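Local coordinates for nird-like protein (Hydrogenobacter thermophilus, PDB 4CH7) that catalyses the decarboxylation of siroheme to didecarboxysiroheme, a step in the biosynthesis of heme d1, at residues 171-179 against 193-204. Residues are numbered along the deposited sequence; the frame is centred on the assembly and turned at random.
Sequences EEKRIVSIT and YAKRLRMSEEEL
Ile178 touches residues 193-204 through CB, CG2 and CD1. Ile178 CB sits 3.8 Å above the guanidinium plane of Arg196, and Ile178 CG2 lies over the same face, 3.7 Å from Arg196 NH2. With CG1 set between the backbone N and the carbonyl carbon (chi1 78°), CD1 is carried to the last turn of helix 191-196 and Leu197 beyond it: Ile178 CD1 meets Leu197 CG tip to tip at 3.6 Å and touches Tyr193 O and, at 3.8 Å, Tyr193 CD1. Leu197 CD1 also packs on Ile175 CG1 at 3.8 Å, the side chains crossing at about a right angle. The segments belong to the second NirDL-like helix-turn-helix domain, where helix 170-179 packs on 191-196 and 201-213, the latter begun by a capping box (Glu203 N to Ser200 OG, Ser200 N to Glu203 OE1). Thr179 CG2 makes a CH-pi contact with the Tyr193 ring, 4.1 Å from its centroid and 26° off the normal. Ile178 O lies 3.1 Å from Tyr193 CE1, oblique to the ring, and accepts from a water at 2.7 Å that bonds weakly to Tyr193 OH. An alanine at Tyr193 is likely to open a gap beside Thr179 CG2 and Ile178 CD1 and cost the water its weak second partner.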
loop_
_atom_site.group_PDB
_atom_site.type_symbol
_atom_site.label_atom_id
_atom_site.label_comp_id
_atom_site.label_asym_id
_atom_site.label_seq_id
_atom_site.Cartn_x
_atom_site.Cartn_y
_atom_site.Cartn_z
ATOM N N GLU A 171 -19.169 -1.706 13.394
ATOM C CA GLU A 171 -18.353 -1.438 14.575
ATOM C C GLU A 171 -16.873 -1.619 14.253
ATOM O O GLU A 171 -16.043 -0.784 14.618
ATOM C CB GLU A 171 -18.745 -2.352 15.738
ATOM C CG GLU A 171 -17.948 -2.093 17.010
ATOM C CD GLU A 171 -18.348 -3.000 18.152
ATOM O OE1 GLU A 171 -17.902 -4.165 18.174
ATOM O OE2 GLU A 171 -19.101 -2.540 19.032
ATOM N N GLU A 172 -16.551 -2.713 13.568
ATOM C CA GLU A 172 -15.181 -2.986 13.150
ATOM C C GLU A 172 -14.692 -1.920 12.169
ATOM O O GLU A 172 -13.510 -1.578 12.156
ATOM C CB GLU A 172 -15.075 -4.384 12.531
ATOM C CG GLU A 172 -15.312 -5.528 13.520
ATOM C CD GLU A 172 -15.480 -6.875 12.839
ATOM O OE1 GLU A 172 -16.079 -6.921 11.745
ATOM O OE2 GLU A 172 -15.021 -7.890 13.403
ATOM N N LYS A 173 -15.607 -1.398 11.355
ATOM C CA LYS A 173 -15.290 -0.306 10.440
ATOM C C LYS A 173 -14.898 0.947 11.214
ATOM O O LYS A 173 -13.911 1.604 10.883
ATOM C CB LYS A 173 -16.477 -0.000 9.527
ATOM C CG LYS A 173 -16.717 -1.029 8.432
ATOM C CD LYS A 173 -17.770 -0.530 7.451
ATOM C CE LYS A 173 -18.075 -1.565 6.380
ATOM N NZ LYS A 173 -19.084 -1.067 5.397
ATOM N N ARG A 174 -15.679 1.273 12.242
ATOM C CA ARG A 174 -15.385 2.413 13.109
ATOM C C ARG A 174 -14.055 2.214 13.834
ATOM O O ARG A 174 -13.262 3.147 13.959
ATOM C CB ARG A 174 -16.499 2.615 14.139
ATOM C CG ARG A 174 -17.836 3.050 13.561
ATOM C CD ARG A 174 -18.777 3.523 14.664
ATOM N NE ARG A 174 -18.945 2.527 15.720
ATOM C CZ ARG A 174 -19.911 1.612 15.738
ATOM N NH1 ARG A 174 -20.801 1.562 14.758
ATOM N NH2 ARG A 174 -19.990 0.746 16.738
ATOM N N ILE A 175 -13.829 0.994 14.315
ATOM C CA ILE A 175 -12.573 0.630 14.970
ATOM C C ILE A 175 -11.385 0.901 14.049
ATOM O O ILE A 175 -10.454 1.614 14.422
ATOM C CB ILE A 175 -12.568 -0.854 15.400
ATOM C CG1 ILE A 175 -13.491 -1.073 16.599
ATOM C CG2 ILE A 175 -11.160 -1.309 15.746
ATOM C CD1 ILE A 175 -13.567 -2.519 17.057
ATOM N N VAL A 176 -11.427 0.330 12.847
ATOM C CA VAL A 176 -10.405 0.577 11.832
ATOM C C VAL A 176 -10.298 2.068 11.514
ATOM O O VAL A 176 -9.197 2.610 11.412
ATOM C CB VAL A 176 -10.695 -0.210 10.539
ATOM C CG1 VAL A 176 -9.746 0.208 9.431
ATOM C CG2 VAL A 176 -10.582 -1.703 10.791
ATOM N N SER A 177 -11.450 2.721 11.380
ATOM C CA SER A 177 -11.517 4.142 11.042
ATOM C C SER A 177 -10.709 5.038 11.983
ATOM O O SER A 177 -9.931 5.881 11.533
ATOM C CB SER A 177 -12.974 4.605 11.009
ATOM O OG SER A 177 -13.058 6.010 10.868
ATOM N N ILE A 178 -10.885 4.841 13.287
ATOM C CA ILE A 178 -10.266 5.716 14.280
ATOM C C ILE A 178 -8.884 5.254 14.756
ATOM O O ILE A 178 -8.143 6.036 15.353
ATOM C CB ILE A 178 -11.169 5.914 15.517
ATOM C CG1 ILE A 178 -11.098 4.698 16.444
ATOM C CG2 ILE A 178 -12.609 6.200 15.102
ATOM C CD1 ILE A 178 -11.413 5.027 17.886
ATOM N N THR A 179 -8.540 3.994 14.498
ATOM C CA THR A 179 -7.258 3.442 14.946
ATOM C C THR A 179 -6.164 3.482 13.877
ATOM O O THR A 179 -4.981 3.389 14.197
ATOM C CB THR A 179 -7.398 1.985 15.447
ATOM O OG1 THR A 179 -7.954 1.161 14.414
ATOM C CG2 THR A 179 -8.275 1.920 16.685
ATOM N N TYR A 193 -9.054 5.904 22.268
ATOM C CA TYR A 193 -9.774 5.154 21.241
ATOM C C TYR A 193 -10.989 4.457 21.841
ATOM O O TYR A 193 -12.088 4.515 21.293
ATOM C CB TYR A 193 -8.860 4.101 20.610
ATOM C CG TYR A 193 -7.795 4.646 19.680
ATOM C CD1 TYR A 193 -7.936 5.887 19.078
ATOM C CD2 TYR A 193 -6.650 3.910 19.401
ATOM C CE1 TYR A 193 -6.966 6.383 18.227
ATOM C CE2 TYR A 193 -5.675 4.399 18.550
ATOM C CZ TYR A 193 -5.838 5.635 17.968
ATOM O OH TYR A 193 -4.871 6.126 17.121
ATOM N N ALA A 194 -10.777 3.795 22.973
ATOM C CA ALA A 194 -11.835 3.060 23.657
ATOM C C ALA A 194 -12.966 3.979 24.119
ATOM O O ALA A 194 -14.143 3.634 23.991
ATOM C CB ALA A 194 -11.261 2.285 24.832
ATOM N N LYS A 195 -12.605 5.138 24.666
ATOM C CA LYS A 195 -13.591 6.130 25.087
ATOM C C LYS A 195 -14.431 6.602 23.902
ATOM O O LYS A 195 -15.649 6.730 24.008
ATOM C CB LYS A 195 -12.907 7.331 25.744
ATOM C CG LYS A 195 -12.267 7.045 27.097
ATOM C CD LYS A 195 -11.694 8.324 27.698
ATOM C CE LYS A 195 -10.932 8.055 28.989
ATOM N NZ LYS A 195 -11.810 7.530 30.068
ATOM N N ARG A 196 -13.767 6.866 22.778
ATOM C CA ARG A 196 -14.450 7.299 21.561
ATOM C C ARG A 196 -15.384 6.212 21.037
ATOM O O ARG A 196 -16.456 6.505 20.510
ATOM C CB ARG A 196 -13.436 7.685 20.479
ATOM C CG ARG A 196 -12.667 8.974 20.760
ATOM C CD ARG A 196 -11.519 9.174 19.770
ATOM N NE ARG A 196 -11.985 9.371 18.399
ATOM C CZ ARG A 196 -11.182 9.506 17.347
ATOM N NH1 ARG A 196 -9.866 9.463 17.501
ATOM N NH2 ARG A 196 -11.694 9.682 16.137
ATOM N N LEU A 197 -14.974 4.958 21.195
ATOM C CA LEU A 197 -15.774 3.825 20.745
ATOM C C LEU A 197 -16.824 3.427 21.777
ATOM O O LEU A 197 -17.565 2.464 21.569
ATOM C CB LEU A 197 -14.874 2.634 20.409
ATOM C CG LEU A 197 -13.974 2.871 19.200
ATOM C CD1 LEU A 197 -12.932 1.778 19.055
ATOM C CD2 LEU A 197 -14.810 2.983 17.940
ATOM N N ARG A 198 -16.884 4.178 22.877
ATOM C CA ARG A 198 -17.836 3.929 23.959
ATOM C C ARG A 198 -17.694 2.525 24.540
ATOM O O ARG A 198 -18.690 1.881 24.878
ATOM C CB ARG A 198 -19.273 4.153 23.477
ATOM C CG ARG A 198 -19.530 5.535 22.893
ATOM C CD ARG A 198 -19.479 6.610 23.966
ATOM N NE ARG A 198 -20.008 7.878 23.475
ATOM C CZ ARG A 198 -19.260 8.883 23.032
ATOM N NH1 ARG A 198 -17.938 8.779 23.028
ATOM N NH2 ARG A 198 -19.833 9.998 22.596
HETATM N N MSE A 199 -16.456 2.053 24.650
HETATM C CA MSE A 199 -16.189 0.741 25.220
HETATM C C MSE A 199 -14.956 0.786 26.113
HETATM O O MSE A 199 -14.244 1.791 26.152
HETATM C CB MSE A 199 -16.031 -0.313 24.114
HETATM C CG MSE A 199 -14.886 -0.060 23.138
HETATM SE SE MSE A 199 -14.621 -1.511 21.862
HETATM C CE MSE A 199 -15.886 -0.983 20.502
ATOM N N SER A 200 -14.715 -0.298 26.842
ATOM C CA SER A 200 -13.527 -0.395 27.677
ATOM C C SER A 200 -12.313 -0.692 26.806
ATOM O O SER A 200 -12.455 -1.068 25.638
ATOM C CB SER A 200 -13.697 -1.491 28.726
ATOM O OG SER A 200 -13.664 -2.776 28.132
ATOM N N GLU A 201 -11.120 -0.502 27.365
ATOM C CA GLU A 201 -9.890 -0.877 26.680
ATOM C C GLU A 201 -9.891 -2.380 26.450
ATOM O O GLU A 201 -9.482 -2.858 25.394
ATOM C CB GLU A 201 -8.669 -0.506 27.521
ATOM C CG GLU A 201 -8.347 0.976 27.594
ATOM C CD GLU A 201 -7.319 1.282 28.662
ATOM O OE1 GLU A 201 -7.695 1.307 29.849
ATOM O OE2 GLU A 201 -6.137 1.493 28.316
ATOM N N GLU A 202 -10.350 -3.113 27.460
ATOM C CA GLU A 202 -10.390 -4.568 27.414
ATOM C C GLU A 202 -11.248 -5.050 26.249
ATOM O O GLU A 202 -10.888 -6.003 25.557
ATOM C CB GLU A 202 -10.928 -5.127 28.735
ATOM C CG GLU A 202 -10.832 -6.643 28.859
ATOM C CD GLU A 202 -11.430 -7.167 30.147
ATOM O OE1 GLU A 202 -10.773 -7.057 31.201
ATOM O OE2 GLU A 202 -12.562 -7.690 30.103
ATOM N N GLU A 203 -12.376 -4.381 26.030
ATOM C CA GLU A 203 -13.270 -4.731 24.932
ATOM C C GLU A 203 -12.663 -4.368 23.575
ATOM O O GLU A 203 -12.818 -5.112 22.608
ATOM C CB GLU A 203 -14.638 -4.067 25.124
ATOM C CG GLU A 203 -15.464 -4.679 26.257
ATOM C CD GLU A 203 -16.654 -3.827 26.654
ATOM O OE1 GLU A 203 -16.629 -2.607 26.395
ATOM O OE2 GLU A 203 -17.610 -4.381 27.236
ATOM N N LEU A 204 -11.972 -3.232 23.508
ATOM C CA LEU A 204 -11.295 -2.819 22.278
ATOM C C LEU A 204 -10.160 -3.773 21.916
ATOM O O LEU A 204 -10.071 -4.235 20.778
ATOM C CB LEU A 204 -10.755 -1.392 22.402
ATOM C CG LEU A 204 -9.936 -0.887 21.211
ATOM C CD1 LEU A 204 -10.738 -1.003 19.926
ATOM C CD2 LEU A 204 -9.472 0.543 21.418
HETATM O O HOH W 1 -6.112 7.362 14.225
#